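Local coordinates for avidin-related protein 4/5 (Gallus gallus, PDB 1Y55), which binds biotin with high affinity, as a thermostable tetrameric member of the avidin family with one ligand pocket inside the barrel of each subunit, at residues I44-L50 against F64-F70; T93-S99 against A110-N116. The protein carries 1 engineered substitution. All coordinates share one frame; numbering follows the deposited sequence. Where two conformers were deposited one is given.

Contact 1. Residues I44-L50 against F64-F70; sequences ITLSPLL and FTVHWNF. With BTN (biotin), chain C.
Ser47 and Asn69 meet through a backbone-to-hydroxyl bond: Asn69 N points at Ser47 OG over 2.9 Å with 164° at the hydrogen. The same hydroxyl donates back to Thr45 O, entering from above the carbonyl plane, so this buried oxygen is held by two bonds. Backbone pairing continues from there: His67 N bonds to Pro48 O, and Leu50 and Thr65 exchange both of their N-H...O bonds. One water joins Leu46 O to Asn69 ND2, another Leu50 O to Thr65 OG1.

The aromatic contacts begin at Phe70, whose ring takes Ile44 CA over the centre of one face, 3.7 Å from the centroid. Its CG sits between the backbone N and the carbonyl carbon (chi1 58°), which swings the ring back across Ile44 and Thr45. Trp68 receives Val66 CG1 on one face and biotin C9 on the other, 3.6 Å above the plane, while its NE1 is bonded to Thr75. With an alanine in place of Trp68, the valeryl chain of biotin would probably lose this flat wall, and Thr75 OG1 its indole partner. Farther along, Leu49 CB packs on Phe64 CD1 at 4.1 Å.

Together these form the open end of an antiparallel hairpin in the avidin beta-barrel, with Trp68 and Phe70 lining the biotin pocket.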
# COMPACT_ATOMS: atom_id res chain seq x y z
N ILE A 44 -5.30 -23.63 7.30
CA ILE A 44 -5.06 -22.65 8.36
C ILE A 44 -4.76 -23.33 9.69
O ILE A 44 -5.47 -24.25 10.12
CB ILE A 44 -6.26 -21.72 8.53
CG1 ILE A 44 -6.39 -20.78 7.32
CG2 ILE A 44 -6.13 -20.89 9.82
CD1 ILE A 44 -7.73 -20.13 7.22
N THR A 45 -3.69 -22.86 10.33
CA THR A 45 -3.37 -23.21 11.71
C THR A 45 -3.01 -21.94 12.47
O THR A 45 -2.60 -20.93 11.89
CB THR A 45 -2.20 -24.19 11.80
OG1 THR A 45 -1.03 -23.59 11.21
CG2 THR A 45 -2.51 -25.49 11.06
N LEU A 46 -3.16 -22.00 13.79
CA LEU A 46 -2.78 -20.92 14.68
C LEU A 46 -1.33 -20.55 14.43
O LEU A 46 -0.47 -21.43 14.33
CB LEU A 46 -2.95 -21.37 16.12
CG LEU A 46 -2.85 -20.27 17.18
CD1 LEU A 46 -4.00 -19.27 17.04
CD2 LEU A 46 -2.83 -20.87 18.57
N SER A 47 -1.04 -19.25 14.34
CA SER A 47 0.28 -18.78 13.95
C SER A 47 0.79 -17.72 14.92
O SER A 47 0.02 -16.93 15.47
CB SER A 47 0.22 -18.22 12.54
OG SER A 47 -0.08 -19.25 11.60
N PRO A 48 2.09 -17.69 15.15
CA PRO A 48 2.68 -16.73 16.09
C PRO A 48 2.84 -15.33 15.52
O PRO A 48 3.06 -15.16 14.32
CB PRO A 48 4.03 -17.35 16.41
CG PRO A 48 4.41 -18.02 15.13
CD PRO A 48 3.12 -18.60 14.61
N LEU A 49 2.78 -14.36 16.42
CA LEU A 49 3.06 -12.97 16.09
C LEU A 49 4.03 -12.37 17.10
O LEU A 49 4.13 -12.82 18.25
CB LEU A 49 1.78 -12.12 15.99
CG LEU A 49 1.01 -11.84 17.28
CD1 LEU A 49 1.51 -10.59 18.00
CD2 LEU A 49 -0.47 -11.72 17.02
N LEU A 50 4.76 -11.35 16.65
CA LEU A 50 5.74 -10.64 17.47
C LEU A 50 5.71 -9.19 17.03
O LEU A 50 5.79 -8.92 15.84
CB LEU A 50 7.11 -11.22 17.21
CG LEU A 50 8.26 -10.88 18.12
CD1 LEU A 50 7.93 -11.21 19.57
CD2 LEU A 50 9.48 -11.68 17.66
N PHE A 64 3.26 -5.36 14.15
CA PHE A 64 3.59 -6.74 14.44
C PHE A 64 3.72 -7.53 13.15
O PHE A 64 3.17 -7.17 12.12
CB PHE A 64 2.63 -7.40 15.46
CG PHE A 64 1.18 -7.47 15.05
CD1 PHE A 64 0.69 -8.56 14.33
CD2 PHE A 64 0.29 -6.49 15.44
CE1 PHE A 64 -0.66 -8.65 14.00
CE2 PHE A 64 -1.05 -6.58 15.10
CZ PHE A 64 -1.51 -7.66 14.38
N THR A 65 4.44 -8.64 13.26
CA THR A 65 4.65 -9.60 12.20
C THR A 65 3.96 -10.90 12.58
O THR A 65 4.11 -11.37 13.71
CB THR A 65 6.16 -9.87 12.05
OG1 THR A 65 6.83 -8.67 11.68
CG2 THR A 65 6.44 -10.89 10.96
N VAL A 66 3.22 -11.48 11.63
CA VAL A 66 2.67 -12.82 11.76
C VAL A 66 3.44 -13.75 10.84
O VAL A 66 3.46 -13.58 9.62
CB VAL A 66 1.17 -12.88 11.39
CG1 VAL A 66 0.64 -14.28 11.64
CG2 VAL A 66 0.38 -11.86 12.19
N HIS A 67 4.08 -14.75 11.44
CA HIS A 67 4.72 -15.83 10.70
C HIS A 67 3.69 -16.94 10.52
O HIS A 67 3.39 -17.69 11.45
CB HIS A 67 5.97 -16.34 11.45
CG HIS A 67 6.46 -17.69 11.01
ND1 HIS A 67 7.60 -17.96 10.28
CD2 HIS A 67 5.88 -18.89 11.24
CE1 HIS A 67 7.71 -19.27 10.11
NE2 HIS A 67 6.67 -19.85 10.67
N TRP A 68 3.11 -17.05 9.33
CA TRP A 68 2.09 -18.06 9.10
C TRP A 68 2.73 -19.45 9.20
O TRP A 68 3.74 -19.72 8.56
CB TRP A 68 1.43 -17.85 7.74
CG TRP A 68 0.80 -16.50 7.66
CD1 TRP A 68 1.25 -15.44 6.92
CD2 TRP A 68 -0.31 -15.99 8.43
NE1 TRP A 68 0.48 -14.33 7.15
CE2 TRP A 68 -0.49 -14.64 8.07
CE3 TRP A 68 -1.19 -16.56 9.37
CZ2 TRP A 68 -1.50 -13.86 8.61
CZ3 TRP A 68 -2.20 -15.78 9.90
CH2 TRP A 68 -2.34 -14.45 9.52
N ASN A 69 2.13 -20.33 10.00
CA ASN A 69 2.70 -21.65 10.24
C ASN A 69 2.29 -22.67 9.20
O ASN A 69 2.67 -23.83 9.30
CB ASN A 69 2.33 -22.16 11.63
CG ASN A 69 3.28 -21.66 12.70
OD1 ASN A 69 4.23 -20.91 12.46
ND2 ASN A 69 3.02 -22.10 13.93
N PHE A 70 1.51 -22.26 8.21
CA PHE A 70 0.94 -23.15 7.21
C PHE A 70 1.21 -22.70 5.78
O PHE A 70 0.69 -23.30 4.85
CB PHE A 70 -0.56 -23.31 7.44
CG PHE A 70 -1.30 -22.00 7.41
CD1 PHE A 70 -1.44 -21.23 8.56
CD2 PHE A 70 -1.85 -21.52 6.24
CE1 PHE A 70 -2.12 -20.02 8.54
CE2 PHE A 70 -2.52 -20.30 6.21
CZ PHE A 70 -2.66 -19.55 7.36
C11 BTN C . -1.83 -17.20 3.84
O11 BTN C . -2.95 -16.99 3.10
O12 BTN C . -0.86 -17.95 3.41
C10 BTN C . -1.66 -16.61 5.17
C9 BTN C . -2.91 -16.01 5.77
C8 BTN C . -3.11 -14.55 5.36
C7 BTN C . -4.37 -13.96 6.00
C2 BTN C . -4.52 -12.43 5.77
S1 BTN C . -3.36 -11.42 6.66
C6 BTN C . -4.29 -9.97 6.13
C5 BTN C . -5.76 -10.36 6.27
N1 BTN C . -6.29 -10.13 7.61
C3 BTN C . -6.63 -11.27 8.18
O3 BTN C . -7.13 -11.34 9.41
N2 BTN C . -6.41 -12.31 7.40
C4 BTN C . -5.91 -11.88 6.10
O HOH W 1 0.59 -23.86 14.43
O HOH W 2 7.42 -7.46 14.17

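Contact 2. Residues T93-S99 against A110-N116; sequences TMWLLRS and ATRVGYN. With BTN (biotin), chain C.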
# COMPACT_ATOMS: atom_id res chain seq x y z
N THR A 93 -5.87 -0.70 11.61
CA THR A 93 -4.64 -1.22 11.03
C THR A 93 -4.67 -1.28 9.52
O THR A 93 -5.73 -1.36 8.88
CB THR A 93 -4.30 -2.65 11.55
OG1 THR A 93 -5.15 -3.64 10.95
CG2 THR A 93 -4.42 -2.75 13.05
N MET A 94 -3.47 -1.37 9.00
CA MET A 94 -3.25 -1.73 7.64
C MET A 94 -2.13 -2.74 7.60
O MET A 94 -1.26 -2.78 8.48
CB MET A 94 -2.97 -0.48 6.83
CG MET A 94 -4.23 0.39 6.81
SD MET A 94 -4.20 1.73 5.81
CE MET A 94 -4.33 0.56 4.11
N TRP A 95 -2.15 -3.55 6.55
CA TRP A 95 -1.27 -4.70 6.48
C TRP A 95 -0.68 -4.86 5.10
O TRP A 95 -1.24 -4.43 4.08
CB TRP A 95 -1.98 -5.99 6.93
CG TRP A 95 -3.27 -6.32 6.25
CD1 TRP A 95 -4.53 -6.13 6.76
CD2 TRP A 95 -3.46 -6.93 4.96
NE1 TRP A 95 -5.47 -6.58 5.87
CE2 TRP A 95 -4.84 -7.08 4.76
CE3 TRP A 95 -2.59 -7.41 3.97
CZ2 TRP A 95 -5.38 -7.67 3.61
CZ3 TRP A 95 -3.12 -7.98 2.82
CH2 TRP A 95 -4.50 -8.10 2.65
N LEU A 96 0.48 -5.54 5.09
CA LEU A 96 1.13 -6.03 3.87
C LEU A 96 1.32 -7.54 4.05
O LEU A 96 1.88 -7.98 5.05
CB LEU A 96 2.49 -5.39 3.64
CG LEU A 96 2.48 -3.88 3.40
CD1 LEU A 96 3.91 -3.36 3.38
CD2 LEU A 96 1.75 -3.50 2.12
N LEU A 97 0.86 -8.31 3.06
CA LEU A 97 0.96 -9.76 3.03
C LEU A 97 1.97 -10.11 1.93
O LEU A 97 1.71 -9.87 0.74
CB LEU A 97 -0.41 -10.37 2.75
CG LEU A 97 -0.49 -11.85 2.34
CD1 LEU A 97 0.19 -12.80 3.29
CD2 LEU A 97 -1.95 -12.24 2.21
N ARG A 98 3.12 -10.63 2.35
CA ARG A 98 4.20 -11.00 1.45
C ARG A 98 4.14 -12.50 1.15
O ARG A 98 4.22 -13.33 2.06
CB ARG A 98 5.54 -10.68 2.10
CG ARG A 98 6.74 -11.17 1.29
CD ARG A 98 6.93 -10.42 0.01
NE ARG A 98 7.81 -11.13 -0.92
CZ ARG A 98 8.55 -10.53 -1.85
NH1 ARG A 98 8.68 -9.21 -1.89
NH2 ARG A 98 9.19 -11.26 -2.74
N SER A 99 3.99 -12.82 -0.13
CA SER A 99 4.11 -14.19 -0.60
C SER A 99 5.56 -14.50 -0.99
O SER A 99 6.34 -13.63 -1.36
CB SER A 99 3.23 -14.39 -1.84
OG SER A 99 1.86 -14.20 -1.57
N ALA A 110 4.47 -9.93 -5.45
CA ALA A 110 4.52 -10.66 -4.19
C ALA A 110 3.84 -10.00 -2.99
O ALA A 110 3.83 -10.62 -1.92
CB ALA A 110 5.96 -11.00 -3.85
N THR A 111 3.33 -8.78 -3.11
CA THR A 111 2.84 -8.05 -1.93
C THR A 111 1.41 -7.58 -2.10
O THR A 111 1.10 -6.76 -2.97
CB THR A 111 3.75 -6.86 -1.62
OG1 THR A 111 5.11 -7.32 -1.50
CG2 THR A 111 3.38 -6.24 -0.29
N ARG A 112 0.53 -8.08 -1.23
CA ARG A 112 -0.86 -7.64 -1.14
C ARG A 112 -0.99 -6.65 0.03
O ARG A 112 -0.20 -6.68 0.99
CB ARG A 112 -1.80 -8.83 -0.96
CG ARG A 112 -2.04 -9.55 -2.28
CD ARG A 112 -2.74 -10.88 -2.19
NE ARG A 112 -1.90 -11.88 -1.54
CZ ARG A 112 -2.25 -13.15 -1.35
NH1 ARG A 112 -3.44 -13.59 -1.72
NH2 ARG A 112 -1.40 -13.97 -0.74
N VAL A 113 -1.98 -5.77 -0.07
CA VAL A 113 -2.22 -4.74 0.92
C VAL A 113 -3.70 -4.74 1.30
O VAL A 113 -4.57 -5.03 0.49
CB VAL A 113 -1.77 -3.34 0.39
CG1 VAL A 113 -2.53 -2.92 -0.87
CG2 VAL A 113 -1.85 -2.26 1.46
N GLY A 114 -3.98 -4.36 2.53
CA GLY A 114 -5.35 -4.21 2.99
C GLY A 114 -5.45 -3.55 4.35
O GLY A 114 -4.46 -3.01 4.86
N TYR A 115 -6.65 -3.60 4.90
CA TYR A 115 -6.96 -2.99 6.19
C TYR A 115 -7.55 -4.01 7.12
O TYR A 115 -8.04 -5.05 6.71
CB TYR A 115 -7.94 -1.82 6.04
CG TYR A 115 -9.37 -2.16 5.74
CD1 TYR A 115 -10.31 -2.27 6.77
CD2 TYR A 115 -9.82 -2.34 4.44
CE1 TYR A 115 -11.64 -2.54 6.50
CE2 TYR A 115 -11.15 -2.59 4.17
CZ TYR A 115 -12.05 -2.67 5.19
OH TYR A 115 -13.37 -2.92 4.89
N ASN A 116 -7.58 -3.70 8.41
CA ASN A 116 -8.40 -4.44 9.35
C ASN A 116 -8.70 -3.58 10.55
O ASN A 116 -7.81 -2.95 11.12
CB ASN A 116 -7.72 -5.73 9.86
CG ASN A 116 -7.86 -6.93 8.94
OD1 ASN A 116 -6.86 -7.55 8.58
ND2 ASN A 116 -9.10 -7.31 8.63
C11 BTN C . -1.83 -17.20 3.84
O11 BTN C . -2.95 -16.99 3.10
O12 BTN C . -0.86 -17.95 3.41
C10 BTN C . -1.66 -16.61 5.17
C9 BTN C . -2.91 -16.01 5.77
C8 BTN C . -3.11 -14.55 5.36
C7 BTN C . -4.37 -13.96 6.00
C2 BTN C . -4.52 -12.43 5.77
S1 BTN C . -3.36 -11.42 6.66
C6 BTN C . -4.29 -9.97 6.13
C5 BTN C . -5.76 -10.36 6.27
N1 BTN C . -6.29 -10.13 7.61
C3 BTN C . -6.63 -11.27 8.18
O3 BTN C . -7.13 -11.34 9.41
N2 BTN C . -6.41 -12.31 7.40
C4 BTN C . -5.91 -11.88 6.10
O HOH W 3 0.93 -11.73 -1.21
O HOH W 4 7.56 -7.02 -0.23
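Strands 93-98 and 111-116 run antiparallel at 152° with their axes 4.5 Å apart, and reciprocal backbone bonds at Thr93-Asn116, Trp95-Gly114 and Leu97-Arg112 are extended by Ser99 N to Ala110 O. Thr93 OG1 adds a side-chain bond to Asn116 O, 2.8 Å long, so that this carbonyl accepts two donors from one residue.

Trp95 folds back over the neighbouring strand because its CG stands between the backbone N and the carbonyl carbon (chi1 53°). Gly114 N lies over the centre of one indole face, and Gly114 CA makes a CH-pi contact 3.7 Å from the centroid of the six-membered ring; a CB at this position would collide with Trp95 CZ2. The opposite face takes biotin C6, 3.2 Å from Trp95 CE2. At the ring edge, Trp95 NE1 gives Tyr115 O a weak bond. Asn116 OD1 accepts a nearly straight hydrogen bond (168°) from biotin N1 at 2.8 Å, and ND2 of the same amide is bonded to Asn13 OD1.

Two guanidinium groups lie against apolar atoms. Ala110 CB sits over the centre of the Arg98 group, 3.3 Å from its CZ, and Leu97 CD2 lies over one face of the Arg112 group. Their charges are met by Asp107 and Asp39, respectively. On the face that carries Arg98 and Thr111, Leu96 CD2 meets Val113 CG2 at 3.9 Å.

The contact thus brings two elements to the bicyclic head of biotin, the side-chain amide oxygen of Asn116 and the Trp95 indole face backed by Gly114, while Asn12, Ser16 and Tyr33 supply further bonds to the ligand.

From the N terminus, the chain first reaches contact 1, where strand 61-67 returns against strand 47-53 and closes a short hairpin loop. Strand 74-83 then leads on to contact 2, where the loop between strands 89-98 and 111-120 is closed. The two loops follow in series, neither nested nor crossed, and both belong to the eight-stranded barrel. Strand 74-83 lies between the two pairs, bonding to 61-67 on one side and to 89-98 on the other. Centres about 14 Å apart, the contacts meet where Trp68 NE1 packs 4.2 Å from Leu97 CD1. They share one biotin: contact 1 borders mainly its valeryl tail, contact 2 its bicyclic head.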